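Local coordinates for protein dimethyladenosine transferase, putative (Plasmodium falciparum, PDB 2H1R) that probably transfers methyl groups from S-adenosyl-L-methionine to adenines of ribosomal RNA, as members of the rRNA adenine dimethyltransferase family do, at residues Leu60-Lys65 and Glu87-Leu92; Ser155-Leu160 and Arg273-Asp278; Lys169-Cys174 and Ile191-Pro196; Asp206-Leu211 and Asp281-Leu286; Thr222-Phe227 and Tyr259-Leu264. All coordinates share one frame; numbering follows the deposited sequence.

Contact 1 (Leu60-Lys65 and Glu87-Leu92); sequences LLPLAK and EGYNNL
The ring of Y89 has L61 over one face, its CB 4.2 Å from the ring centroid in a CH-pi contact, and the carbonyl O of E87 over the opposite face. P62 meets the same ring obliquely, CD lying 3.7 Å from Y89 CE1; proline suits the place because its rigid ring packs both CD and CB on that atom. N91 supplies the second flat group. Its CG lies between the backbone N and the carbonyl carbon (chi1 55°), which carries the amide to two carbonyls: within the amide plane, ND2 donates to L61 O (2.9 Å) and to K65 O (3.2 Å), using both N-H groups and fixing the amide's rotation. The first bond is nearly straight at 169°, whereas the second reaches its oxygen from above the carbonyl plane. L61 CD2 passes N91 and touches L92 CB at 3.8 Å. The contact joins the loop after helix 57-60 to the loop after helix 74-86, each leading into a strand of the Rossmann-like methyltransferase sheet; C84 and V67 also pack against L61.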
# COMPACT_ATOMS: atom_id res chain seq x y z
N LEU A 60 -3.06 12.89 20.32
CA LEU A 60 -3.76 13.21 19.05
C LEU A 60 -4.94 14.18 19.20
O LEU A 60 -5.14 15.07 18.39
CB LEU A 60 -4.27 11.93 18.37
CG LEU A 60 -3.22 10.91 17.85
CD1 LEU A 60 -3.94 9.62 17.53
CD2 LEU A 60 -2.49 11.45 16.64
N LEU A 61 -5.73 13.96 20.23
CA LEU A 61 -6.99 14.69 20.48
C LEU A 61 -6.93 16.25 20.53
O LEU A 61 -7.79 16.92 19.97
CB LEU A 61 -7.66 14.10 21.72
CG LEU A 61 -8.30 12.71 21.59
CD1 LEU A 61 -8.54 12.08 22.92
CD2 LEU A 61 -9.61 12.83 20.80
N PRO A 62 -5.95 16.82 21.25
CA PRO A 62 -5.78 18.29 21.21
C PRO A 62 -5.26 18.83 19.87
O PRO A 62 -5.35 20.03 19.62
CB PRO A 62 -4.79 18.55 22.36
CG PRO A 62 -4.02 17.25 22.46
CD PRO A 62 -5.00 16.18 22.18
N LEU A 63 -4.78 17.92 18.98
CA LEU A 63 -4.27 18.32 17.67
C LEU A 63 -5.31 18.25 16.58
O LEU A 63 -5.41 19.17 15.76
CB LEU A 63 -3.02 17.51 17.26
CG LEU A 63 -1.86 17.57 18.24
CD1 LEU A 63 -0.81 16.56 17.80
CD2 LEU A 63 -1.25 18.98 18.35
N ALA A 64 -6.09 17.17 16.59
CA ALA A 64 -6.99 16.83 15.51
C ALA A 64 -8.35 17.44 15.77
O ALA A 64 -8.71 17.69 16.93
CB ALA A 64 -7.15 15.29 15.45
N LYS A 65 -9.14 17.62 14.72
CA LYS A 65 -10.56 18.02 14.86
C LYS A 65 -11.28 17.00 15.74
O LYS A 65 -11.90 17.32 16.77
CB LYS A 65 -11.22 18.11 13.48
CG LYS A 65 -12.75 18.31 13.50
CD LYS A 65 -13.18 19.04 12.22
CE LYS A 65 -13.38 18.12 11.03
NZ LYS A 65 -14.09 18.87 9.92
N GLU A 87 -9.32 13.69 30.96
CA GLU A 87 -8.34 14.73 30.64
C GLU A 87 -8.97 15.92 29.90
O GLU A 87 -8.28 16.85 29.54
CB GLU A 87 -7.15 14.16 29.87
CG GLU A 87 -6.43 13.05 30.65
CD GLU A 87 -5.27 12.41 29.90
OE1 GLU A 87 -4.70 13.07 29.00
OE2 GLU A 87 -4.91 11.25 30.25
N GLY A 88 -10.28 15.87 29.70
CA GLY A 88 -11.04 17.02 29.12
C GLY A 88 -11.27 16.97 27.63
O GLY A 88 -11.57 18.01 27.02
N TYR A 89 -11.12 15.79 27.02
CA TYR A 89 -11.31 15.64 25.57
C TYR A 89 -12.63 14.96 25.29
O TYR A 89 -12.87 13.80 25.68
CB TYR A 89 -10.15 14.88 24.89
CG TYR A 89 -8.78 15.41 25.24
CD1 TYR A 89 -8.36 16.67 24.80
CD2 TYR A 89 -7.88 14.65 25.98
CE1 TYR A 89 -7.09 17.15 25.11
CE2 TYR A 89 -6.62 15.13 26.29
CZ TYR A 89 -6.24 16.39 25.88
OH TYR A 89 -5.00 16.86 26.18
N ASN A 90 -13.50 15.69 24.61
CA ASN A 90 -14.80 15.17 24.26
C ASN A 90 -14.86 14.82 22.79
O ASN A 90 -15.92 14.42 22.30
CB ASN A 90 -15.89 16.21 24.61
CG ASN A 90 -16.11 16.34 26.09
OD1 ASN A 90 -16.38 15.36 26.78
ND2 ASN A 90 -16.03 17.55 26.59
N ASN A 91 -13.74 14.95 22.10
CA ASN A 91 -13.73 14.72 20.64
C ASN A 91 -13.19 13.34 20.23
O ASN A 91 -12.60 13.21 19.16
CB ASN A 91 -12.96 15.84 19.91
CG ASN A 91 -11.53 16.04 20.43
OD1 ASN A 91 -11.24 15.87 21.62
ND2 ASN A 91 -10.63 16.42 19.53
N LEU A 92 -13.41 12.33 21.06
CA LEU A 92 -13.05 10.95 20.71
C LEU A 92 -14.26 10.09 20.36
O LEU A 92 -15.26 10.09 21.08
CB LEU A 92 -12.28 10.28 21.87
CG LEU A 92 -11.83 8.82 21.68
CD1 LEU A 92 -10.73 8.66 20.62
CD2 LEU A 92 -11.38 8.29 23.05

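Contact 2 (Ser155-Leu160 and Arg273-Asp278); sequences SNYSRL and RSINLD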
# COMPACT_ATOMS: atom_id res chain seq x y z
N SER A 155 17.26 -7.76 -3.92
CA SER A 155 16.48 -8.99 -4.02
C SER A 155 15.19 -8.97 -3.21
O SER A 155 14.32 -9.80 -3.45
CB SER A 155 17.32 -10.22 -3.64
OG SER A 155 18.37 -10.39 -4.57
N ASN A 156 15.07 -8.04 -2.27
CA ASN A 156 13.80 -7.93 -1.47
C ASN A 156 12.82 -6.92 -2.11
O ASN A 156 11.77 -6.59 -1.54
CB ASN A 156 14.05 -7.57 0.02
CG ASN A 156 14.68 -6.21 0.18
OD1 ASN A 156 15.36 -5.69 -0.72
ND2 ASN A 156 14.43 -5.58 1.35
N TYR A 157 13.15 -6.43 -3.30
CA TYR A 157 12.26 -5.49 -4.03
C TYR A 157 11.17 -6.30 -4.72
O TYR A 157 11.48 -7.28 -5.37
CB TYR A 157 13.13 -4.72 -5.01
CG TYR A 157 12.45 -3.69 -5.89
CD1 TYR A 157 12.01 -2.47 -5.37
CD2 TYR A 157 12.27 -3.93 -7.25
CE1 TYR A 157 11.44 -1.48 -6.20
CE2 TYR A 157 11.71 -2.96 -8.08
CZ TYR A 157 11.26 -1.76 -7.54
OH TYR A 157 10.70 -0.80 -8.36
N SER A 158 9.90 -5.93 -4.53
CA SER A 158 8.80 -6.83 -4.90
C SER A 158 7.58 -6.07 -5.45
O SER A 158 7.61 -4.82 -5.54
CB SER A 158 8.40 -7.71 -3.70
OG SER A 158 7.70 -6.92 -2.74
N ARG A 159 6.56 -6.83 -5.81
CA ARG A 159 5.28 -6.25 -6.27
C ARG A 159 4.72 -5.31 -5.19
O ARG A 159 4.28 -4.21 -5.50
CB ARG A 159 4.29 -7.35 -6.57
CG ARG A 159 2.92 -6.85 -7.09
CD ARG A 159 2.03 -8.02 -7.46
NE ARG A 159 2.02 -9.05 -6.42
CZ ARG A 159 1.11 -9.12 -5.45
NH1 ARG A 159 1.20 -10.08 -4.54
NH2 ARG A 159 0.12 -8.25 -5.38
N LEU A 160 4.83 -5.71 -3.92
CA LEU A 160 4.41 -4.82 -2.81
C LEU A 160 5.06 -3.47 -2.91
O LEU A 160 4.38 -2.42 -2.83
CB LEU A 160 4.77 -5.43 -1.44
CG LEU A 160 4.79 -4.45 -0.25
CD1 LEU A 160 3.37 -3.93 0.04
CD2 LEU A 160 5.42 -5.10 1.00
N ARG A 273 14.59 -6.80 -16.69
CA ARG A 273 14.05 -7.74 -15.69
C ARG A 273 13.23 -6.95 -14.70
O ARG A 273 13.58 -5.81 -14.38
CB ARG A 273 15.20 -8.45 -14.97
CG ARG A 273 16.08 -9.22 -15.99
CD ARG A 273 17.47 -9.43 -15.49
NE ARG A 273 18.34 -9.91 -16.58
CZ ARG A 273 18.45 -11.17 -16.97
NH1 ARG A 273 19.26 -11.48 -17.98
NH2 ARG A 273 17.74 -12.12 -16.40
N SER A 274 12.12 -7.52 -14.24
CA SER A 274 11.15 -6.72 -13.47
C SER A 274 11.75 -6.16 -12.20
O SER A 274 11.50 -5.02 -11.85
CB SER A 274 9.93 -7.57 -13.12
OG SER A 274 9.33 -7.99 -14.31
N ILE A 275 12.63 -6.94 -11.56
CA ILE A 275 13.33 -6.46 -10.37
C ILE A 275 14.10 -5.16 -10.56
O ILE A 275 14.35 -4.45 -9.58
CB ILE A 275 14.25 -7.58 -9.80
CG1 ILE A 275 14.41 -7.40 -8.27
CG2 ILE A 275 15.58 -7.66 -10.62
CD1 ILE A 275 14.93 -8.58 -7.58
N ASN A 276 14.48 -4.83 -11.80
CA ASN A 276 15.24 -3.58 -12.06
C ASN A 276 14.36 -2.45 -12.59
O ASN A 276 14.85 -1.38 -12.91
CB ASN A 276 16.39 -3.86 -13.06
CG ASN A 276 17.39 -4.86 -12.49
OD1 ASN A 276 17.67 -4.80 -11.31
ND2 ASN A 276 17.89 -5.77 -13.30
N LEU A 277 13.06 -2.69 -12.64
CA LEU A 277 12.14 -1.67 -13.17
C LEU A 277 11.36 -0.95 -12.05
O LEU A 277 11.18 -1.47 -10.93
CB LEU A 277 11.20 -2.26 -14.24
CG LEU A 277 11.80 -2.91 -15.47
CD1 LEU A 277 10.69 -3.58 -16.21
CD2 LEU A 277 12.54 -1.93 -16.40
N ASP A 278 10.94 0.28 -12.34
CA ASP A 278 10.18 1.01 -11.34
C ASP A 278 8.77 1.29 -11.84
O ASP A 278 8.39 0.86 -12.94
CB ASP A 278 10.91 2.28 -10.92
CG ASP A 278 11.06 3.28 -12.07
OD1 ASP A 278 10.21 3.34 -13.00
OD2 ASP A 278 12.04 4.04 -12.05
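Y157 reaches across to the carbonyl of L277 from the residue just ahead of S158, the N-cap of helix 159-167, and meets a single 3-10 turn, 274-276, that leads to a second N-cap, D278 of helix 279-291. The two helix starts are thus tied together by one tyrosine. Its CG stands anti to the backbone N (chi1 180°), which carries the ring out toward 273-278. Y157 OH donates to L277 O at 2.7 Å, with the hydroxyl tilted only 15° from the carbonyl plane and L277 O lying in the plane of the ring at its edge. Tyrosine suits this place: the ring is buried between the two segments while the phenol bonds the backbone carbonyl of L277, just after the 3-10 turn. K165 makes a weak second bond to the same hydroxyl.

I275 lies alongside, near the CD2 corner of the ring. With CG1 anti to its backbone N (chi1 -151°) and the chain extended beyond, its CD1 comes to 3.9 Å from S155 CA, and I275 CG1 lies 4.2 Å from Y157 CD2. A branched, apolar residue can thus touch both the backbone and the ring. The polar end of S155 turns to R220, while K219 bonds to the carbonyls of S155 and Y157. I275 O sits obliquely to the ring, 3.2 Å from Y157 CD2.

Contact 3 (Lys169-Cys174 and Ile191-Pro196); sequences KVTKVC and IVKLIP
Strands 169-174 and 191-196 run antiparallel, K169 paired with I195 and T171 with K193 as hydrogen-bonded pairs, V170 with L194 and K172 with V192 as non-hydrogen-bonded ones. The bond from K193 N to T171 O is 2.8 Å and runs nearly along the C=O axis. At the far end the register slips by one residue in a classic beta bulge: V173 and C174 both face I191, whose oxygen accepts from V173 N at 2.7 Å and weakly from C174 N at 3.3 Å. At this extra residue V173 points toward 191-196, and V173 CB packs on I191 CG2 at 3.7 Å.

On the face that carries V170 and L194, the two side chains lie side by side, V170 CG1 3.6 Å from L194 CD2, the compact branched groups suiting close neighbours. On the other face T171 and K193 run alongside each other, T171 OG1 touching the aliphatic CE of K193 at 3.6 Å. The long chain of K169 bends at chi3 (-84°), which lays CE across I195 CB. C174 SG meets I191 CD1 at 3.7 Å, a small sulfur beside a buried isoleucine.

Strand 168-176 is one of the two edge strands of the seven-stranded methyltransferase sheet, and 189-196 hydrogen-bonds onward to strand 135-141; helix 28-38 covers I191, V173 and C174.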
# COMPACT_ATOMS: atom_id res chain seq x y z
N LYS A 169 4.33 8.46 -1.68
CA LYS A 169 5.72 8.64 -1.32
C LYS A 169 5.82 7.99 0.06
O LYS A 169 5.05 8.32 0.98
CB LYS A 169 6.08 10.12 -1.24
CG LYS A 169 5.66 10.91 -2.49
CD LYS A 169 6.01 12.38 -2.37
CE LYS A 169 4.92 13.15 -1.60
NZ LYS A 169 5.48 14.34 -0.91
N VAL A 170 6.76 7.05 0.16
CA VAL A 170 7.01 6.29 1.37
C VAL A 170 8.36 6.68 1.96
O VAL A 170 9.38 6.63 1.26
CB VAL A 170 7.06 4.79 1.08
CG1 VAL A 170 6.99 3.96 2.39
CG2 VAL A 170 5.94 4.42 0.14
N THR A 171 8.36 7.09 3.23
CA THR A 171 9.60 7.40 3.91
C THR A 171 9.67 6.73 5.28
O THR A 171 8.64 6.47 5.89
CB THR A 171 9.79 8.91 4.09
OG1 THR A 171 8.62 9.45 4.69
CG2 THR A 171 10.06 9.62 2.75
N LYS A 172 10.89 6.46 5.75
CA LYS A 172 11.11 5.90 7.06
C LYS A 172 11.09 7.03 8.10
O LYS A 172 11.77 8.05 7.94
CB LYS A 172 12.44 5.18 7.12
CG LYS A 172 12.81 4.67 8.49
CD LYS A 172 14.29 4.30 8.54
CE LYS A 172 14.44 2.93 9.12
NZ LYS A 172 13.73 1.96 8.24
N VAL A 173 10.30 6.84 9.14
CA VAL A 173 10.21 7.82 10.21
C VAL A 173 11.28 7.47 11.25
O VAL A 173 12.11 8.31 11.58
CB VAL A 173 8.79 7.81 10.85
CG1 VAL A 173 8.73 8.67 12.16
CG2 VAL A 173 7.76 8.28 9.85
N CYS A 174 11.29 6.21 11.70
CA CYS A 174 12.28 5.74 12.68
C CYS A 174 12.24 4.22 12.90
O CYS A 174 11.33 3.52 12.45
CB CYS A 174 12.08 6.45 14.02
SG CYS A 174 10.49 6.07 14.83
N ILE A 191 8.64 2.56 11.82
CA ILE A 191 7.54 3.46 11.49
C ILE A 191 7.83 4.12 10.17
O ILE A 191 8.93 4.67 9.96
CB ILE A 191 7.32 4.53 12.59
CG1 ILE A 191 7.00 3.79 13.90
CG2 ILE A 191 6.19 5.52 12.13
CD1 ILE A 191 7.10 4.59 15.14
N VAL A 192 6.85 4.06 9.28
CA VAL A 192 6.95 4.64 7.94
C VAL A 192 5.83 5.65 7.76
O VAL A 192 4.80 5.58 8.48
CB VAL A 192 6.89 3.56 6.80
CG1 VAL A 192 8.05 2.58 6.91
CG2 VAL A 192 5.60 2.80 6.83
N LYS A 193 6.05 6.60 6.85
CA LYS A 193 5.05 7.60 6.47
C LYS A 193 4.72 7.46 5.01
O LYS A 193 5.61 7.26 4.18
CB LYS A 193 5.61 9.00 6.74
CG LYS A 193 4.64 10.17 6.42
CD LYS A 193 5.29 11.52 6.82
CE LYS A 193 6.29 12.01 5.75
NZ LYS A 193 7.05 13.30 6.09
N LEU A 194 3.42 7.49 4.72
CA LEU A 194 2.89 7.41 3.37
C LEU A 194 2.15 8.70 3.07
O LEU A 194 1.23 9.06 3.84
CB LEU A 194 1.88 6.27 3.21
CG LEU A 194 2.16 4.83 3.64
CD1 LEU A 194 1.07 3.89 3.14
CD2 LEU A 194 3.51 4.41 3.16
N ILE A 195 2.53 9.36 1.98
CA ILE A 195 1.78 10.47 1.42
C ILE A 195 1.25 10.12 0.02
O ILE A 195 2.02 10.13 -0.93
CB ILE A 195 2.64 11.74 1.27
CG1 ILE A 195 3.51 12.02 2.52
CG2 ILE A 195 1.74 12.89 0.85
CD1 ILE A 195 2.77 12.55 3.69
N PRO A 196 -0.06 9.85 -0.10
CA PRO A 196 -0.75 9.49 -1.34
C PRO A 196 -0.53 10.49 -2.46
O PRO A 196 -0.56 11.70 -2.22
CB PRO A 196 -2.22 9.47 -0.92
CG PRO A 196 -2.19 9.12 0.51
CD PRO A 196 -1.00 9.88 1.04

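Contact 4 (Asp206-Leu211 and Asp281-Leu286); sequences DEWDNL and DFLKLL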
# COMPACT_ATOMS: atom_id res chain seq x y z
N ASP A 206 -6.87 -3.14 -10.53
CA ASP A 206 -7.05 -4.54 -10.91
C ASP A 206 -6.08 -4.96 -12.03
O ASP A 206 -5.43 -6.00 -11.93
CB ASP A 206 -8.50 -4.86 -11.32
CG ASP A 206 -9.49 -4.67 -10.16
OD1 ASP A 206 -9.04 -4.75 -8.99
OD2 ASP A 206 -10.71 -4.44 -10.40
N GLU A 207 -5.97 -4.14 -13.06
CA GLU A 207 -5.10 -4.49 -14.18
C GLU A 207 -3.61 -4.29 -13.84
O GLU A 207 -2.77 -5.06 -14.29
CB GLU A 207 -5.43 -3.64 -15.41
CG GLU A 207 -6.69 -4.01 -16.13
CD GLU A 207 -6.62 -3.67 -17.62
OE1 GLU A 207 -7.62 -3.08 -18.13
OE2 GLU A 207 -5.58 -3.99 -18.26
N TRP A 208 -3.30 -3.20 -13.14
CA TRP A 208 -1.93 -2.92 -12.66
C TRP A 208 -1.40 -4.07 -11.82
O TRP A 208 -0.34 -4.59 -12.08
CB TRP A 208 -1.94 -1.66 -11.79
CG TRP A 208 -0.66 -1.34 -11.04
CD1 TRP A 208 -0.38 -1.61 -9.73
CD2 TRP A 208 0.48 -0.65 -11.56
NE1 TRP A 208 0.86 -1.12 -9.40
CE2 TRP A 208 1.42 -0.53 -10.51
CE3 TRP A 208 0.81 -0.12 -12.81
CZ2 TRP A 208 2.66 0.10 -10.68
CZ3 TRP A 208 2.05 0.51 -12.97
CH2 TRP A 208 2.94 0.62 -11.91
N ASP A 209 -2.18 -4.48 -10.83
CA ASP A 209 -1.74 -5.54 -9.94
C ASP A 209 -1.60 -6.88 -10.68
O ASP A 209 -0.72 -7.68 -10.36
CB ASP A 209 -2.65 -5.66 -8.71
CG ASP A 209 -2.06 -6.57 -7.64
OD1 ASP A 209 -0.95 -6.28 -7.10
OD2 ASP A 209 -2.71 -7.58 -7.37
N ASN A 210 -2.46 -7.13 -11.67
CA ASN A 210 -2.34 -8.40 -12.39
C ASN A 210 -1.14 -8.43 -13.32
O ASN A 210 -0.48 -9.48 -13.45
CB ASN A 210 -3.61 -8.72 -13.18
CG ASN A 210 -4.74 -9.19 -12.30
OD1 ASN A 210 -4.55 -9.54 -11.14
ND2 ASN A 210 -5.93 -9.21 -12.86
N LEU A 211 -0.85 -7.30 -13.94
CA LEU A 211 0.37 -7.15 -14.76
C LEU A 211 1.61 -7.37 -13.89
O LEU A 211 2.54 -8.10 -14.27
CB LEU A 211 0.44 -5.76 -15.41
CG LEU A 211 1.76 -5.36 -16.09
CD1 LEU A 211 2.10 -6.25 -17.30
CD2 LEU A 211 1.78 -3.89 -16.51
N ASP A 281 8.20 2.53 -15.35
CA ASP A 281 8.35 1.54 -16.41
C ASP A 281 7.07 0.77 -16.54
O ASP A 281 6.62 0.51 -17.66
CB ASP A 281 9.50 0.59 -16.08
CG ASP A 281 10.84 1.31 -16.03
OD1 ASP A 281 11.19 1.99 -17.01
OD2 ASP A 281 11.56 1.22 -15.01
N PHE A 282 6.49 0.37 -15.43
CA PHE A 282 5.29 -0.46 -15.48
C PHE A 282 4.06 0.32 -15.95
O PHE A 282 3.17 -0.26 -16.57
CB PHE A 282 5.05 -1.14 -14.16
CG PHE A 282 5.90 -2.35 -13.98
CD1 PHE A 282 5.58 -3.51 -14.67
CD2 PHE A 282 7.03 -2.32 -13.17
CE1 PHE A 282 6.40 -4.67 -14.55
CE2 PHE A 282 7.88 -3.45 -13.05
CZ PHE A 282 7.53 -4.63 -13.75
N LEU A 283 4.02 1.61 -15.64
CA LEU A 283 2.92 2.48 -16.15
C LEU A 283 2.96 2.56 -17.67
O LEU A 283 1.90 2.47 -18.33
CB LEU A 283 3.07 3.88 -15.54
CG LEU A 283 2.52 4.08 -14.12
CD1 LEU A 283 2.95 5.47 -13.63
CD2 LEU A 283 0.99 3.92 -14.02
N LYS A 284 4.17 2.68 -18.24
CA LYS A 284 4.35 2.68 -19.70
C LYS A 284 3.94 1.37 -20.34
O LYS A 284 3.26 1.35 -21.37
CB LYS A 284 5.81 2.90 -20.09
CG LYS A 284 6.26 4.29 -20.13
CD LYS A 284 7.73 4.33 -20.60
N LEU A 285 4.35 0.25 -19.73
CA LEU A 285 3.98 -1.07 -20.20
C LEU A 285 2.45 -1.28 -20.18
O LEU A 285 1.86 -1.81 -21.16
CB LEU A 285 4.64 -2.12 -19.29
CG LEU A 285 4.85 -3.54 -19.76
CD1 LEU A 285 5.63 -3.54 -21.08
CD2 LEU A 285 5.63 -4.34 -18.64
N LEU A 286 1.81 -0.89 -19.08
CA LEU A 286 0.35 -1.08 -18.97
C LEU A 286 -0.33 -0.24 -20.08
O LEU A 286 -1.26 -0.72 -20.79
CB LEU A 286 -0.12 -0.63 -17.58
CG LEU A 286 -1.62 -0.81 -17.28
CD1 LEU A 286 -2.10 -2.27 -17.52
CD2 LEU A 286 -1.93 -0.37 -15.85
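A chi1 of 171° places W208 CG anti to its backbone N and swings the indole out from helix 206-211 toward helix 281-286, while F282, with CG anti to its carbonyl carbon (chi1 -80°), turns its ring so that an edge meets L211 CD2. W208 CH2 comes within 3.6 Å of F282 CB, the two side chains crossing at about a right angle. The outer rim of the indole also meets L283: L283 N lies in the ring plane at the edge, and L283 CD2 is 3.7 Å from W208 CZ3. A tryptophan suits this place because its long flat ring spans helices whose axes approach to 10.6 Å and cross at 110°.

L211 and L286 fill the rest. L211 CD2 touches L286 CB at 3.9 Å, and L286 CD2 lies 4.1 Å from W208 CE3. Leucines give branched apolar ends that pack together where the helices cross. Next to them E207 sends its carboxylate past L286 CD1, its buried oxygens satisfied by H295, N290 and the backbone N of F296. Helix 159-167 packs against the W208 and F282 side of the pair, through I162 and L166, and helix 223-227 lies against L211 and L285.

Contact 5 (Thr222-Phe227 and Tyr259-Leu264); sequences TLHAIF and YCLDVL
L264 packs against L223 and F227 of helix 223-227. Its CB starts toward that helix; CG, anti to the carbonyl carbon (chi1 -59°), splits there into two methyls. CD1 nestles against the backbone, 3.6 Å from both L223 O and H224 N, and also lies 4.2 Å from F227 CD2, while L264 CD2 rests 4.0 Å from L223 CB and close to L223 CD1. A leucine fits, for its forked end straddles L223 and reaches F227 as well. One turn earlier, L261 CD2 comes obliquely to the H224 ring, 3.5 Å from H224 NE2, and L261 CD1 touches F227 CB at 4.0 Å. C260 SG stands oblique to the F227 ring, 5.3 Å from its centroid, in a sulfur-aromatic contact. The helices run close to antiparallel (162°). No hydrogen bond joins the two segments, so their union rests on van der Waals contact and burial of apolar surface, with the imidazole at the partly exposed margin.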
# COMPACT_ATOMS: atom_id res chain seq x y z
N THR A 222 14.03 -11.94 -17.87
CA THR A 222 13.70 -10.81 -18.73
C THR A 222 12.19 -10.82 -19.14
O THR A 222 11.52 -11.86 -19.09
CB THR A 222 14.56 -10.76 -19.99
OG1 THR A 222 14.14 -11.82 -20.86
CG2 THR A 222 16.10 -10.87 -19.64
N LEU A 223 11.67 -9.65 -19.50
CA LEU A 223 10.25 -9.54 -19.88
C LEU A 223 9.96 -10.37 -21.13
O LEU A 223 8.89 -10.96 -21.24
CB LEU A 223 9.85 -8.08 -20.10
CG LEU A 223 9.89 -7.21 -18.82
CD1 LEU A 223 9.32 -5.83 -19.17
CD2 LEU A 223 9.07 -7.89 -17.73
N HIS A 224 10.92 -10.42 -22.06
CA HIS A 224 10.77 -11.35 -23.19
C HIS A 224 10.53 -12.79 -22.73
O HIS A 224 9.60 -13.43 -23.17
CB HIS A 224 11.96 -11.28 -24.14
CG HIS A 224 11.74 -12.04 -25.41
ND1 HIS A 224 12.25 -13.30 -25.62
CD2 HIS A 224 11.03 -11.73 -26.52
CE1 HIS A 224 11.86 -13.74 -26.81
NE2 HIS A 224 11.13 -12.80 -27.38
N ALA A 225 11.33 -13.28 -21.77
CA ALA A 225 11.17 -14.65 -21.25
C ALA A 225 9.85 -14.88 -20.54
O ALA A 225 9.30 -15.97 -20.58
CB ALA A 225 12.34 -14.99 -20.32
N ILE A 226 9.36 -13.85 -19.85
CA ILE A 226 8.04 -13.90 -19.16
C ILE A 226 6.91 -14.01 -20.18
O ILE A 226 6.09 -14.92 -20.10
CB ILE A 226 7.82 -12.59 -18.35
CG1 ILE A 226 8.90 -12.41 -17.24
CG2 ILE A 226 6.38 -12.53 -17.77
CD1 ILE A 226 8.70 -13.28 -16.07
N PHE A 227 6.89 -13.09 -21.13
CA PHE A 227 5.75 -12.97 -22.06
C PHE A 227 5.77 -14.00 -23.19
O PHE A 227 4.72 -14.23 -23.84
CB PHE A 227 5.63 -11.52 -22.60
CG PHE A 227 4.99 -10.59 -21.61
CD1 PHE A 227 3.61 -10.49 -21.54
CD2 PHE A 227 5.78 -9.85 -20.69
CE1 PHE A 227 3.01 -9.63 -20.59
CE2 PHE A 227 5.19 -9.03 -19.73
CZ PHE A 227 3.78 -8.91 -19.70
N TYR A 259 2.39 -9.55 -32.02
CA TYR A 259 1.55 -8.42 -31.55
C TYR A 259 1.88 -8.01 -30.10
O TYR A 259 2.13 -6.84 -29.81
CB TYR A 259 0.08 -8.85 -31.63
CG TYR A 259 -0.91 -7.71 -31.51
CD1 TYR A 259 -0.83 -6.58 -32.36
CD2 TYR A 259 -1.91 -7.75 -30.55
CE1 TYR A 259 -1.77 -5.52 -32.22
CE2 TYR A 259 -2.83 -6.72 -30.42
CZ TYR A 259 -2.78 -5.65 -31.26
OH TYR A 259 -3.71 -4.66 -31.08
N CYS A 260 1.87 -8.99 -29.21
CA CYS A 260 2.14 -8.78 -27.79
C CYS A 260 3.64 -8.45 -27.53
O CYS A 260 3.97 -7.45 -26.89
CB CYS A 260 1.65 -10.03 -27.03
SG CYS A 260 1.76 -10.02 -25.25
N LEU A 261 4.56 -9.23 -28.09
CA LEU A 261 6.01 -8.98 -27.88
C LEU A 261 6.49 -7.68 -28.49
O LEU A 261 7.47 -7.09 -28.00
CB LEU A 261 6.87 -10.14 -28.43
CG LEU A 261 7.26 -11.30 -27.53
CD1 LEU A 261 6.16 -11.71 -26.59
CD2 LEU A 261 7.78 -12.50 -28.33
N ASP A 262 5.83 -7.25 -29.56
CA ASP A 262 6.12 -5.94 -30.17
C ASP A 262 5.97 -4.75 -29.18
O ASP A 262 6.58 -3.69 -29.34
CB ASP A 262 5.21 -5.71 -31.39
CG ASP A 262 5.73 -6.35 -32.68
OD1 ASP A 262 6.89 -6.88 -32.71
OD2 ASP A 262 4.96 -6.33 -33.67
N VAL A 263 5.14 -4.91 -28.15
CA VAL A 263 5.00 -3.86 -27.14
C VAL A 263 6.35 -3.68 -26.40
O VAL A 263 6.82 -2.57 -26.22
CB VAL A 263 3.88 -4.23 -26.14
CG1 VAL A 263 3.83 -3.25 -24.95
CG2 VAL A 263 2.49 -4.38 -26.89
N LEU A 264 6.94 -4.81 -26.01
CA LEU A 264 8.25 -4.82 -25.32
C LEU A 264 9.33 -4.21 -26.21
O LEU A 264 10.12 -3.37 -25.78
CB LEU A 264 8.63 -6.27 -24.92
CG LEU A 264 7.69 -7.07 -24.00
CD1 LEU A 264 8.34 -8.40 -23.65
CD2 LEU A 264 7.38 -6.34 -22.75

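In the fold
From the N terminus, contact 1 closes first, tying the loops before two strands at one end of the methyltransferase sheet, and is finished before any other opens. Contact 2 then spans a long loop, from the start of helix 159-167 to the turn before helix 279-291. Inside that loop nest contact 3, which pairs two antiparallel strands joined by a long connection at the opposite sheet edge, and contact 5, which pairs helices 223-227 and 256-266. Contact 4 crosses contact 2 and encloses contact 5, joining helices 205-216 and 279-291. Contact 2 and the R159-D209 salt bridge link the helical C-terminal part to the methyltransferase part, while contacts 4 and 5, touching through L285 and L264, hold the helical part together.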